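Local coordinates for 2-hydroxyisobutanoyl-CoA mutase large subunit (Aquincola tertiaricarbonis, PDB 4R3U), which catalyses, together with a small cobalamin-binding subunit, the interconversion of 2-hydroxyisobutyryl-CoA and (S)-3-hydroxybutyryl-CoA, at residues 14-20 / 63-69; 205-211 / 247-253; 262-266 / 429-433; 529-533 / 562-566. One frame throughout, in Å; residues are numbered along the deposited sequence.

In the fold
Contact 2 (205-211 / 247-253) is the one at the active site: two segments of the TIM barrel line the passage of the acyl-CoA, and Gln209 reaches its thioester carbonyl. The other three lie away from the annotated sites. Contact 3 sits about 23 Å from contact 2, centre to centre, where helix 264-283 of the barrel meets helix 420-442. That second helix also covers Ile66 of contact 1, whose nearest atoms come within about 6 Å of contact 3. Contact 4 lies on the opposite side of the chain's centre from contact 1, with centres about 59 Å apart; helix 226-243 touches both contact 2 and contact 4.

Contact 1: 14-20 / 63-69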
# COMPACT_ATOMS: atom_id res chain seq x y z
N TRP A 14 -14.16 -33.08 -1.04
CA TRP A 14 -15.23 -32.08 -1.12
C TRP A 14 -15.62 -31.77 -2.55
O TRP A 14 -16.76 -31.37 -2.81
CB TRP A 14 -14.81 -30.79 -0.39
CG TRP A 14 -13.50 -30.23 -0.85
CD1 TRP A 14 -12.26 -30.58 -0.41
CD2 TRP A 14 -13.31 -29.23 -1.86
NE1 TRP A 14 -11.29 -29.88 -1.09
CE2 TRP A 14 -11.91 -29.02 -1.98
CE3 TRP A 14 -14.18 -28.49 -2.69
CZ2 TRP A 14 -11.36 -28.11 -2.89
CZ3 TRP A 14 -13.63 -27.58 -3.58
CH2 TRP A 14 -12.24 -27.40 -3.68
N LEU A 15 -14.66 -31.93 -3.48
CA LEU A 15 -14.86 -31.68 -4.90
C LEU A 15 -15.36 -32.94 -5.61
O LEU A 15 -14.71 -33.99 -5.56
CB LEU A 15 -13.55 -31.14 -5.55
CG LEU A 15 -13.69 -30.46 -6.92
CD1 LEU A 15 -14.52 -29.17 -6.84
CD2 LEU A 15 -12.33 -30.18 -7.53
N GLU A 16 -16.55 -32.83 -6.26
CA GLU A 16 -17.19 -33.91 -7.03
C GLU A 16 -16.20 -34.35 -8.11
O GLU A 16 -15.74 -33.50 -8.89
CB GLU A 16 -18.49 -33.43 -7.65
CG GLU A 16 -19.59 -33.17 -6.64
CD GLU A 16 -20.95 -32.90 -7.26
OE1 GLU A 16 -21.65 -32.00 -6.76
OE2 GLU A 16 -21.32 -33.60 -8.23
N PRO A 17 -15.78 -35.65 -8.14
CA PRO A 17 -14.78 -36.08 -9.14
C PRO A 17 -15.19 -35.86 -10.60
O PRO A 17 -14.31 -35.74 -11.45
CB PRO A 17 -14.52 -37.54 -8.79
CG PRO A 17 -15.02 -37.70 -7.39
CD PRO A 17 -16.18 -36.78 -7.28
N GLN A 18 -16.51 -35.78 -10.89
CA GLN A 18 -17.03 -35.50 -12.23
C GLN A 18 -16.68 -34.05 -12.63
O GLN A 18 -16.44 -33.79 -13.81
CB GLN A 18 -18.54 -35.76 -12.29
CG GLN A 18 -19.02 -36.13 -13.70
CD GLN A 18 -20.52 -36.25 -13.81
OE1 GLN A 18 -21.05 -37.32 -14.14
NE2 GLN A 18 -21.24 -35.16 -13.57
N ILE A 19 -16.63 -33.12 -11.64
CA ILE A 19 -16.23 -31.72 -11.80
C ILE A 19 -14.69 -31.56 -11.82
O ILE A 19 -14.19 -30.81 -12.66
CB ILE A 19 -16.92 -30.80 -10.75
CG1 ILE A 19 -18.46 -31.06 -10.65
CG2 ILE A 19 -16.60 -29.31 -10.98
CD1 ILE A 19 -19.35 -30.60 -11.84
N LYS A 20 -13.94 -32.29 -10.94
CA LYS A 20 -12.46 -32.27 -10.90
C LYS A 20 -11.88 -32.68 -12.26
O LYS A 20 -10.90 -32.08 -12.71
CB LYS A 20 -11.89 -33.18 -9.79
CG LYS A 20 -10.38 -32.94 -9.53
CD LYS A 20 -9.73 -33.93 -8.56
CE LYS A 20 -8.22 -33.80 -8.59
NZ LYS A 20 -7.55 -34.71 -7.62
N ALA A 63 -10.08 -25.08 -8.66
CA ALA A 63 -10.53 -25.88 -7.51
C ALA A 63 -9.87 -27.25 -7.49
O ALA A 63 -9.71 -27.82 -6.40
CB ALA A 63 -12.04 -26.03 -7.54
N ALA A 64 -9.44 -27.76 -8.68
CA ALA A 64 -8.77 -29.04 -8.85
C ALA A 64 -7.45 -29.11 -8.07
O ALA A 64 -7.12 -30.15 -7.47
CB ALA A 64 -8.55 -29.33 -10.33
N ASP A 65 -6.72 -27.99 -8.05
CA ASP A 65 -5.42 -27.82 -7.38
C ASP A 65 -5.51 -27.97 -5.87
O ASP A 65 -4.50 -28.27 -5.25
CB ASP A 65 -4.79 -26.47 -7.74
CG ASP A 65 -4.55 -26.28 -9.22
OD1 ASP A 65 -3.86 -27.13 -9.83
OD2 ASP A 65 -5.07 -25.30 -9.78
N ILE A 66 -6.69 -27.73 -5.28
CA ILE A 66 -6.90 -27.80 -3.83
C ILE A 66 -7.79 -28.95 -3.36
O ILE A 66 -8.03 -29.09 -2.16
CB ILE A 66 -7.26 -26.42 -3.21
CG1 ILE A 66 -8.57 -25.82 -3.78
CG2 ILE A 66 -6.09 -25.45 -3.34
CD1 ILE A 66 -9.30 -24.92 -2.79
N ALA A 67 -8.28 -29.78 -4.30
CA ALA A 67 -9.16 -30.93 -4.07
C ALA A 67 -8.58 -31.94 -3.07
O ALA A 67 -9.34 -32.57 -2.34
CB ALA A 67 -9.47 -31.63 -5.39
N ASP A 68 -7.24 -32.07 -3.02
CA ASP A 68 -6.57 -32.98 -2.11
C ASP A 68 -6.43 -32.44 -0.68
O ASP A 68 -6.15 -33.21 0.23
CB ASP A 68 -5.26 -33.53 -2.71
CG ASP A 68 -5.44 -34.31 -4.02
OD1 ASP A 68 -6.54 -34.90 -4.23
OD2 ASP A 68 -4.49 -34.35 -4.83
N THR A 69 -6.71 -31.13 -0.46
CA THR A 69 -6.72 -30.53 0.87
C THR A 69 -8.17 -30.62 1.39
O THR A 69 -9.07 -30.02 0.79
CB THR A 69 -6.24 -29.07 0.86
OG1 THR A 69 -4.93 -28.99 0.33
CG2 THR A 69 -6.27 -28.45 2.24
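The indole of Trp14 meets segment 63-69 along its rim: Ile66 O lies in the ring plane, 3.5 Å from CZ2, while Leu15 CB of its own segment rests over the outer part of one face. NE1 donates to Thr69 O at 2.9 Å, but the bond is bent (132° at the hydrogen) and the oxygen stands 22° out of the ring plane. On the benzene side of the indole, CZ2 packs against Ile66 CG1 at 3.7 Å. Beside it Leu15 divides its branches, CD1 toward Ala63 CB and CD2 toward Ala67 CB at 3.9 Å. Lys20, with CG anti to the backbone N (chi1 -167°) and the chain extended from there, lays its methylenes across Ala67 CB and brings NZ to Asp68 OD1 in a long salt bridge of 3.5 Å. The entry to helix 17-32 is thus joined to the type I turn 66-69, near the second large subunit, whose own Trp14 packs on this one. Helix 420-442 backs the turn through Ile66, and its Thr427 is hydrogen-bonded to Thr69 through their hydroxyls. Apolar packing carries most of the join; the bent indole bond is likely to steer the ring's orientation, and the stretched ion pair to add little.

Contact 2: 205-211 / 247-253. With 3HC (3-hydroxybutanoyl-coenzyme A), chain E.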
# COMPACT_ATOMS: atom_id res chain seq x y z
N SER A 205 -0.27 -7.30 31.21
CA SER A 205 -0.16 -7.81 29.85
C SER A 205 1.16 -7.30 29.31
O SER A 205 1.51 -6.13 29.50
CB SER A 205 -1.33 -7.35 28.99
OG SER A 205 -1.41 -8.09 27.78
N GLY A 206 1.93 -8.20 28.72
CA GLY A 206 3.22 -7.89 28.17
C GLY A 206 3.93 -9.08 27.59
O GLY A 206 3.39 -10.19 27.56
N THR A 207 5.16 -8.85 27.13
CA THR A 207 6.03 -9.82 26.49
C THR A 207 7.52 -9.45 26.67
O THR A 207 7.88 -8.27 26.66
CB THR A 207 5.76 -9.83 24.96
OG1 THR A 207 4.35 -9.83 24.69
CG2 THR A 207 6.43 -10.99 24.24
N VAL A 208 8.37 -10.48 26.81
CA VAL A 208 9.83 -10.45 26.72
C VAL A 208 10.11 -11.42 25.57
O VAL A 208 9.46 -12.47 25.51
CB VAL A 208 10.59 -10.80 28.01
CG1 VAL A 208 10.59 -9.62 28.98
CG2 VAL A 208 10.03 -12.07 28.68
N GLN A 209 10.92 -11.01 24.59
CA GLN A 209 11.22 -11.85 23.41
C GLN A 209 11.82 -13.20 23.85
O GLN A 209 11.35 -14.25 23.40
CB GLN A 209 12.11 -11.11 22.40
CG GLN A 209 12.18 -11.81 21.06
CD GLN A 209 12.67 -10.89 19.99
OE1 GLN A 209 13.88 -10.78 19.72
NE2 GLN A 209 11.73 -10.14 19.42
N ALA A 210 12.83 -13.16 24.75
CA ALA A 210 13.47 -14.30 25.42
C ALA A 210 14.06 -15.48 24.60
O ALA A 210 15.01 -16.12 25.05
CB ALA A 210 12.58 -14.82 26.54
N ASP A 211 13.51 -15.77 23.42
CA ASP A 211 13.94 -16.86 22.52
C ASP A 211 15.43 -16.80 22.21
O ASP A 211 15.86 -16.02 21.37
CB ASP A 211 13.11 -16.88 21.20
CG ASP A 211 13.41 -18.01 20.22
OD1 ASP A 211 14.36 -18.81 20.48
OD2 ASP A 211 12.73 -18.07 19.19
N TYR A 247 0.55 -12.49 30.99
CA TYR A 247 1.87 -12.27 30.40
C TYR A 247 2.31 -13.35 29.39
O TYR A 247 2.06 -14.54 29.59
CB TYR A 247 2.94 -12.11 31.50
CG TYR A 247 4.12 -11.28 31.06
CD1 TYR A 247 4.11 -9.90 31.18
CD2 TYR A 247 5.25 -11.88 30.52
CE1 TYR A 247 5.20 -9.13 30.78
CE2 TYR A 247 6.35 -11.12 30.11
CZ TYR A 247 6.31 -9.74 30.24
OH TYR A 247 7.39 -8.99 29.84
N ASN A 248 2.98 -12.90 28.31
CA ASN A 248 3.53 -13.73 27.24
C ASN A 248 5.04 -13.89 27.49
O ASN A 248 5.78 -12.94 27.27
CB ASN A 248 3.24 -13.10 25.88
CG ASN A 248 1.77 -12.89 25.65
OD1 ASN A 248 1.01 -13.84 25.57
ND2 ASN A 248 1.34 -11.63 25.58
N PRO A 249 5.49 -15.04 28.06
CA PRO A 249 6.92 -15.17 28.43
C PRO A 249 7.93 -15.25 27.28
O PRO A 249 9.13 -15.19 27.54
CB PRO A 249 6.95 -16.44 29.29
CG PRO A 249 5.82 -17.24 28.80
CD PRO A 249 4.73 -16.26 28.44
N ILE A 250 7.48 -15.44 26.05
CA ILE A 250 8.35 -15.61 24.89
C ILE A 250 7.58 -15.28 23.62
O ILE A 250 6.36 -15.38 23.56
CB ILE A 250 8.85 -17.09 24.84
CG1 ILE A 250 9.99 -17.31 23.81
CG2 ILE A 250 7.67 -18.11 24.66
CD1 ILE A 250 10.69 -18.69 23.85
N ASN A 251 8.33 -14.93 22.61
CA ASN A 251 7.95 -14.75 21.24
C ASN A 251 8.99 -15.58 20.54
O ASN A 251 10.16 -15.15 20.45
CB ASN A 251 8.07 -13.28 20.80
CG ASN A 251 6.78 -12.52 20.82
OD1 ASN A 251 5.74 -12.94 21.33
ND2 ASN A 251 6.83 -11.35 20.29
N ILE A 252 8.61 -16.84 20.17
CA ILE A 252 9.44 -17.77 19.39
C ILE A 252 9.47 -17.10 18.01
O ILE A 252 8.43 -16.94 17.38
CB ILE A 252 8.88 -19.21 19.40
CG1 ILE A 252 8.64 -19.69 20.85
CG2 ILE A 252 9.82 -20.17 18.66
CD1 ILE A 252 7.57 -20.77 21.05
N SER A 253 10.65 -16.60 17.62
CA SER A 253 10.81 -15.72 16.47
C SER A 253 11.36 -16.26 15.15
O SER A 253 12.36 -16.96 15.11
CB SER A 253 11.54 -14.45 16.87
OG SER A 253 11.21 -14.00 18.17
N1A 3HC E . -12.17 -11.16 20.65
C2A 3HC E . -12.11 -11.23 22.13
N3A 3HC E . -10.76 -10.96 22.64
C4A 3HC E . -9.73 -10.67 21.81
C5A 3HC E . -9.88 -10.63 20.47
C6A 3HC E . -11.08 -10.90 19.91
N6A 3HC E . -11.17 -10.85 18.58
N7A 3HC E . -8.69 -10.31 19.95
C8A 3HC E . -7.83 -10.15 20.95
N9A 3HC E . -8.46 -10.39 22.09
C1B 3HC E . -7.93 -10.35 23.49
C2B 3HC E . -6.86 -11.39 23.75
O2B 3HC E . -7.43 -12.64 24.15
C3B 3HC E . -6.05 -10.75 24.86
O3B 3HC E . -6.69 -10.95 26.14
P3B 3HC E . -5.89 -11.39 27.48
O7A 3HC E . -4.93 -10.28 27.67
O8A 3HC E . -6.98 -11.44 28.48
O9A 3HC E . -5.31 -12.69 27.09
C4B 3HC E . -6.11 -9.26 24.52
O4B 3HC E . -7.30 -9.06 23.70
C5B 3HC E . -4.82 -8.81 23.81
O5B 3HC E . -4.81 -9.31 22.45
P1A 3HC E . -3.68 -10.35 21.89
O1A 3HC E . -3.09 -11.16 22.98
O2A 3HC E . -4.25 -11.05 20.72
O3A 3HC E . -2.64 -9.21 21.31
P2A 3HC E . -1.31 -8.63 22.03
O4A 3HC E . -0.74 -7.60 21.16
O5A 3HC E . -1.57 -8.30 23.46
O6A 3HC E . -0.39 -9.91 22.01
CBP 3HC E . 1.36 -11.42 21.26
CCP 3HC E . 0.20 -10.48 20.83
CDP 3HC E . 0.71 -12.61 21.99
CEP 3HC E . 2.06 -11.96 20.01
CAP 3HC E . 2.36 -10.69 22.22
OAP 3HC E . 3.39 -11.54 22.76
C9P 3HC E . 2.92 -9.33 21.72
O9P 3HC E . 2.32 -8.27 21.94
N8P 3HC E . 4.14 -9.36 21.15
C7P 3HC E . 4.80 -8.13 20.71
C6P 3HC E . 6.25 -8.43 20.33
C5P 3HC E . 6.96 -7.19 19.77
O5P 3HC E . 6.38 -6.13 19.54
N4P 3HC E . 8.27 -7.40 19.55
C3P 3HC E . 9.14 -6.37 18.99
C2P 3HC E . 10.30 -7.07 18.33
S1P 3HC E . 11.41 -5.89 17.51
C1 3HC E . 12.63 -7.09 16.94
O1 3HC E . 13.03 -8.03 17.61
C2 3HC E . 13.10 -6.94 15.48
C3 3HC E . 14.13 -5.82 15.31
O3 3HC E . 13.58 -4.59 15.77
C4 3HC E . 15.43 -6.14 16.07
O HOH W 1 12.87 -19.16 16.85
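Thr207 and Asn248 stand side by side on neighbouring parallel strands of the TIM barrel, their side chains turned to the pantetheine arm of the 3-hydroxybutanoyl-CoA, which threads the barrel as in other acyl-CoA mutases. The strands are tied by Asn248 N to Gly206 O at 2.8 Å, nearly straight at 163°, and Asn248 ND2 adds a weak bond to the same oxygen. Asn248 OD1 is hydrogen-bonded to Arg339 and Arg295. On the other side of the sheet the ring of Tyr247, CG anti to its own N (chi1 -153°), folds back over the peptide between Gly206 and Thr207: Gly206 O lies above the ring centre and Gly206 C is 3.4 Å from CE1, where any side chain on Gly206 would collide. With an alanine in place of the tyrosine, that peptide would probably lose the ring lying flat against it, and a gap would open beside Val208 CG1. Further along, Gln209 O takes Asp211 N and Asn251 N from opposite faces of its carbonyl plane. Asp211 OD2 uses its anti lone pair for Ser253 N at 3.0 Å, and a water joins this OD2 to Ser253 O; OD1 goes to Tyr278. At the ligand, Thr207 OG1 lies 2.8 Å from the hydroxyl OAP, and the extended Gln209 side chain points NE2 at the thioester oxygen O1, 3.1 Å away and 164° at the hydrogen.

Contact 3: 262-266 / 429-433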
# COMPACT_ATOMS: atom_id res chain seq x y z
N SER A 262 17.12 -15.62 5.43
CA SER A 262 16.41 -16.88 5.18
C SER A 262 15.27 -16.73 4.19
O SER A 262 14.81 -15.63 3.87
CB SER A 262 15.89 -17.49 6.48
OG SER A 262 14.54 -17.14 6.76
N SER A 263 14.78 -17.87 3.75
CA SER A 263 13.61 -17.94 2.91
C SER A 263 12.40 -17.97 3.86
O SER A 263 12.57 -18.36 5.04
CB SER A 263 13.64 -19.25 2.10
OG SER A 263 13.61 -20.33 3.01
N PRO A 264 11.17 -17.66 3.39
CA PRO A 264 9.99 -17.82 4.25
C PRO A 264 9.81 -19.27 4.80
O PRO A 264 9.31 -19.44 5.90
CB PRO A 264 8.84 -17.42 3.31
CG PRO A 264 9.47 -16.48 2.34
CD PRO A 264 10.78 -17.13 2.07
N LEU A 265 10.26 -20.29 4.05
CA LEU A 265 10.20 -21.69 4.48
C LEU A 265 11.17 -21.96 5.62
O LEU A 265 10.81 -22.65 6.57
CB LEU A 265 10.47 -22.66 3.31
CG LEU A 265 10.41 -24.18 3.65
CD1 LEU A 265 9.04 -24.59 4.21
CD2 LEU A 265 10.79 -25.01 2.45
N GLN A 266 12.40 -21.41 5.54
CA GLN A 266 13.40 -21.55 6.61
C GLN A 266 12.91 -20.80 7.85
O GLN A 266 12.98 -21.33 8.96
CB GLN A 266 14.77 -21.05 6.15
CG GLN A 266 15.46 -21.96 5.15
CD GLN A 266 16.46 -21.24 4.28
OE1 GLN A 266 16.66 -20.03 4.36
NE2 GLN A 266 17.07 -21.95 3.37
N TYR A 429 3.43 -25.02 1.76
CA TYR A 429 4.21 -24.60 2.92
C TYR A 429 4.16 -25.63 4.07
O TYR A 429 5.21 -26.03 4.56
CB TYR A 429 3.83 -23.18 3.40
CG TYR A 429 4.77 -22.15 2.83
CD1 TYR A 429 5.95 -21.82 3.51
CD2 TYR A 429 4.57 -21.62 1.56
CE1 TYR A 429 6.87 -20.94 2.94
CE2 TYR A 429 5.47 -20.73 1.00
CZ TYR A 429 6.62 -20.39 1.70
OH TYR A 429 7.54 -19.56 1.11
N GLU A 430 2.94 -26.10 4.44
CA GLU A 430 2.68 -27.09 5.48
C GLU A 430 3.55 -28.35 5.30
O GLU A 430 4.33 -28.70 6.18
CB GLU A 430 1.19 -27.45 5.48
CG GLU A 430 0.80 -28.37 6.63
CD GLU A 430 -0.49 -29.14 6.48
OE1 GLU A 430 -0.83 -29.89 7.42
OE2 GLU A 430 -1.12 -29.05 5.40
N LYS A 431 3.43 -29.00 4.13
CA LYS A 431 4.17 -30.19 3.76
C LYS A 431 5.69 -29.95 3.79
O LYS A 431 6.42 -30.75 4.38
CB LYS A 431 3.69 -30.74 2.40
CG LYS A 431 2.25 -31.26 2.46
CD LYS A 431 1.67 -31.53 1.08
CE LYS A 431 0.26 -32.09 1.13
NZ LYS A 431 -0.39 -32.15 -0.21
N LYS A 432 6.16 -28.84 3.19
CA LYS A 432 7.58 -28.48 3.15
C LYS A 432 8.13 -28.18 4.53
O LYS A 432 9.26 -28.57 4.82
CB LYS A 432 7.86 -27.33 2.16
CG LYS A 432 7.70 -27.68 0.68
CD LYS A 432 8.85 -28.49 0.09
CE LYS A 432 8.41 -29.21 -1.17
NZ LYS A 432 9.34 -30.31 -1.55
N ILE A 433 7.29 -27.57 5.41
CA ILE A 433 7.64 -27.30 6.82
C ILE A 433 7.81 -28.63 7.57
O ILE A 433 8.82 -28.82 8.23
CB ILE A 433 6.59 -26.39 7.52
CG1 ILE A 433 6.77 -24.89 7.13
CG2 ILE A 433 6.58 -26.57 9.06
CD1 ILE A 433 5.41 -24.06 7.18
O HOH W 2 10.48 -20.26 1.18
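Tyr429 OH has two polar partners as it presses on Pro264: Glu308 of helix 306-327 bonds it, and a water donates to it at 3.0 Å. That same water accepts from Leu265 N at 2.9 Å, bridging the phenol to a backbone N-H in the first turn of helix 264-283. Pro264 CB sits 3.3 Å from the hydroxyl oxygen, and the peptide from Pro264 to Leu265 meets the phenol at its edge, with Leu265 N in the ring plane and 3.6 Å from CE1. Phe55 stacks on the Tyr429 ring. The helix start is closed by a capping box in which Gln266 N donates to Ser263 OG and Ser263 N donates back to Gln266 OE1, at 2.9 Å. This helix lies in the connection from strand 252-253 to strand 298-302 of the TIM barrel, and the contact sets its first turn against the middle of helix 420-442. Leu265 CG is anti to the backbone N (chi1 -179°), which sends the two methyls across to the other helix; CD1 touches both Lys432 CB, at 3.6 Å, and Ile433 CG1, at 3.7 Å, while CD2 also rests on Lys432 CB. The lysine then bends away at chi2, its NZ salt-bridged to Glu435.

Contact 4: 529-533 / 562-566; sequences VAVAK and GIWGT
The end of helix 518-532 packs here against the last turn of helix 553-564, with Val529, Ala532 and Lys533 on one side and Ile563 and Trp564 on the other. These belong to the helical part of the chain that follows the barrel strands. Ile563 does most of the touching. Its CG1 lies between the backbone N and the carbonyl carbon (chi1 63°), a torsion that places CG2 against Val529 CG1 at 3.8 Å while CG1 carries CD1 to Ala532 CB at 3.7 Å. CD1 also lies over the outer part of one face of the Trp564 indole, 3.6 Å above its plane, so isoleucine and tryptophan together receive the Ala532 methyl, which is 3.6 Å from Trp564 CZ2. At the margin Lys533 adds only its aliphatic part, CE standing 4.1 Å from Ile563 CG2. With a serine in place of the isoleucine, Val529 CG1 and Ala532 CB would probably lose their shared apolar partner, and the indole face the methyl lying over it. Trp564 has further support from helix 226-243, where it packs on Pro228 and Ile232, and its ring meets that of Tyr224 edge-to-face. Arg231 of the same helix bonds Val531 O and Ala532 O, backbone carbonyls at the helix end. Between the two segments themselves the contact is apolar, so the join depends on methyls, the indole and a lysine methylene.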
# COMPACT_ATOMS: atom_id res chain seq x y z
N VAL A 529 23.93 -18.10 42.48
CA VAL A 529 24.85 -19.13 41.99
C VAL A 529 24.35 -20.53 42.46
O VAL A 529 24.34 -21.48 41.67
CB VAL A 529 26.30 -18.83 42.48
CG1 VAL A 529 27.19 -20.07 42.42
CG2 VAL A 529 26.91 -17.67 41.70
N ALA A 530 23.93 -20.64 43.73
CA ALA A 530 23.42 -21.88 44.32
C ALA A 530 22.11 -22.35 43.65
O ALA A 530 21.93 -23.55 43.43
CB ALA A 530 23.22 -21.70 45.82
N VAL A 531 21.23 -21.39 43.30
CA VAL A 531 19.97 -21.62 42.61
C VAL A 531 20.29 -22.03 41.17
O VAL A 531 19.66 -22.96 40.66
CB VAL A 531 19.06 -20.36 42.65
CG1 VAL A 531 17.83 -20.51 41.76
CG2 VAL A 531 18.65 -20.03 44.08
N ALA A 532 21.29 -21.36 40.53
CA ALA A 532 21.72 -21.66 39.16
C ALA A 532 22.40 -23.04 39.09
O ALA A 532 22.24 -23.74 38.09
CB ALA A 532 22.65 -20.58 38.64
N LYS A 533 23.11 -23.45 40.17
CA LYS A 533 23.79 -24.75 40.25
C LYS A 533 22.79 -25.92 40.30
O LYS A 533 23.17 -27.06 40.02
CB LYS A 533 24.78 -24.80 41.43
CG LYS A 533 26.14 -24.22 41.11
CD LYS A 533 27.10 -24.54 42.25
CE LYS A 533 28.50 -24.00 42.05
NZ LYS A 533 29.29 -24.85 41.12
N GLY A 562 30.81 -16.78 35.98
CA GLY A 562 31.74 -17.51 36.83
C GLY A 562 31.48 -19.00 36.94
O GLY A 562 32.43 -19.78 37.11
N ILE A 563 30.19 -19.42 36.84
CA ILE A 563 29.81 -20.85 36.88
C ILE A 563 29.46 -21.44 35.49
O ILE A 563 29.56 -22.65 35.30
CB ILE A 563 28.75 -21.20 37.97
CG1 ILE A 563 27.40 -20.48 37.74
CG2 ILE A 563 29.28 -20.97 39.39
CD1 ILE A 563 26.21 -21.37 37.98
N TRP A 564 29.01 -20.58 34.55
CA TRP A 564 28.54 -20.99 33.22
C TRP A 564 29.49 -20.72 32.06
O TRP A 564 29.43 -21.42 31.04
CB TRP A 564 27.17 -20.38 32.92
CG TRP A 564 26.04 -21.01 33.68
CD1 TRP A 564 26.03 -22.25 34.25
CD2 TRP A 564 24.74 -20.44 33.93
NE1 TRP A 564 24.81 -22.49 34.84
CE2 TRP A 564 24.00 -21.40 34.66
CE3 TRP A 564 24.13 -19.22 33.60
CZ2 TRP A 564 22.67 -21.17 35.07
CZ3 TRP A 564 22.82 -18.99 34.02
CH2 TRP A 564 22.11 -19.94 34.75
N GLY A 565 30.32 -19.69 32.20
CA GLY A 565 31.22 -19.28 31.13
C GLY A 565 30.47 -18.46 30.10
O GLY A 565 29.38 -17.98 30.37
N THR A 566 31.07 -18.28 28.94
CA THR A 566 30.46 -17.52 27.85
C THR A 566 30.46 -18.33 26.58
O THR A 566 31.27 -19.25 26.45
CB THR A 566 31.16 -16.17 27.66
OG1 THR A 566 32.52 -16.38 27.29
CG2 THR A 566 31.07 -15.28 28.89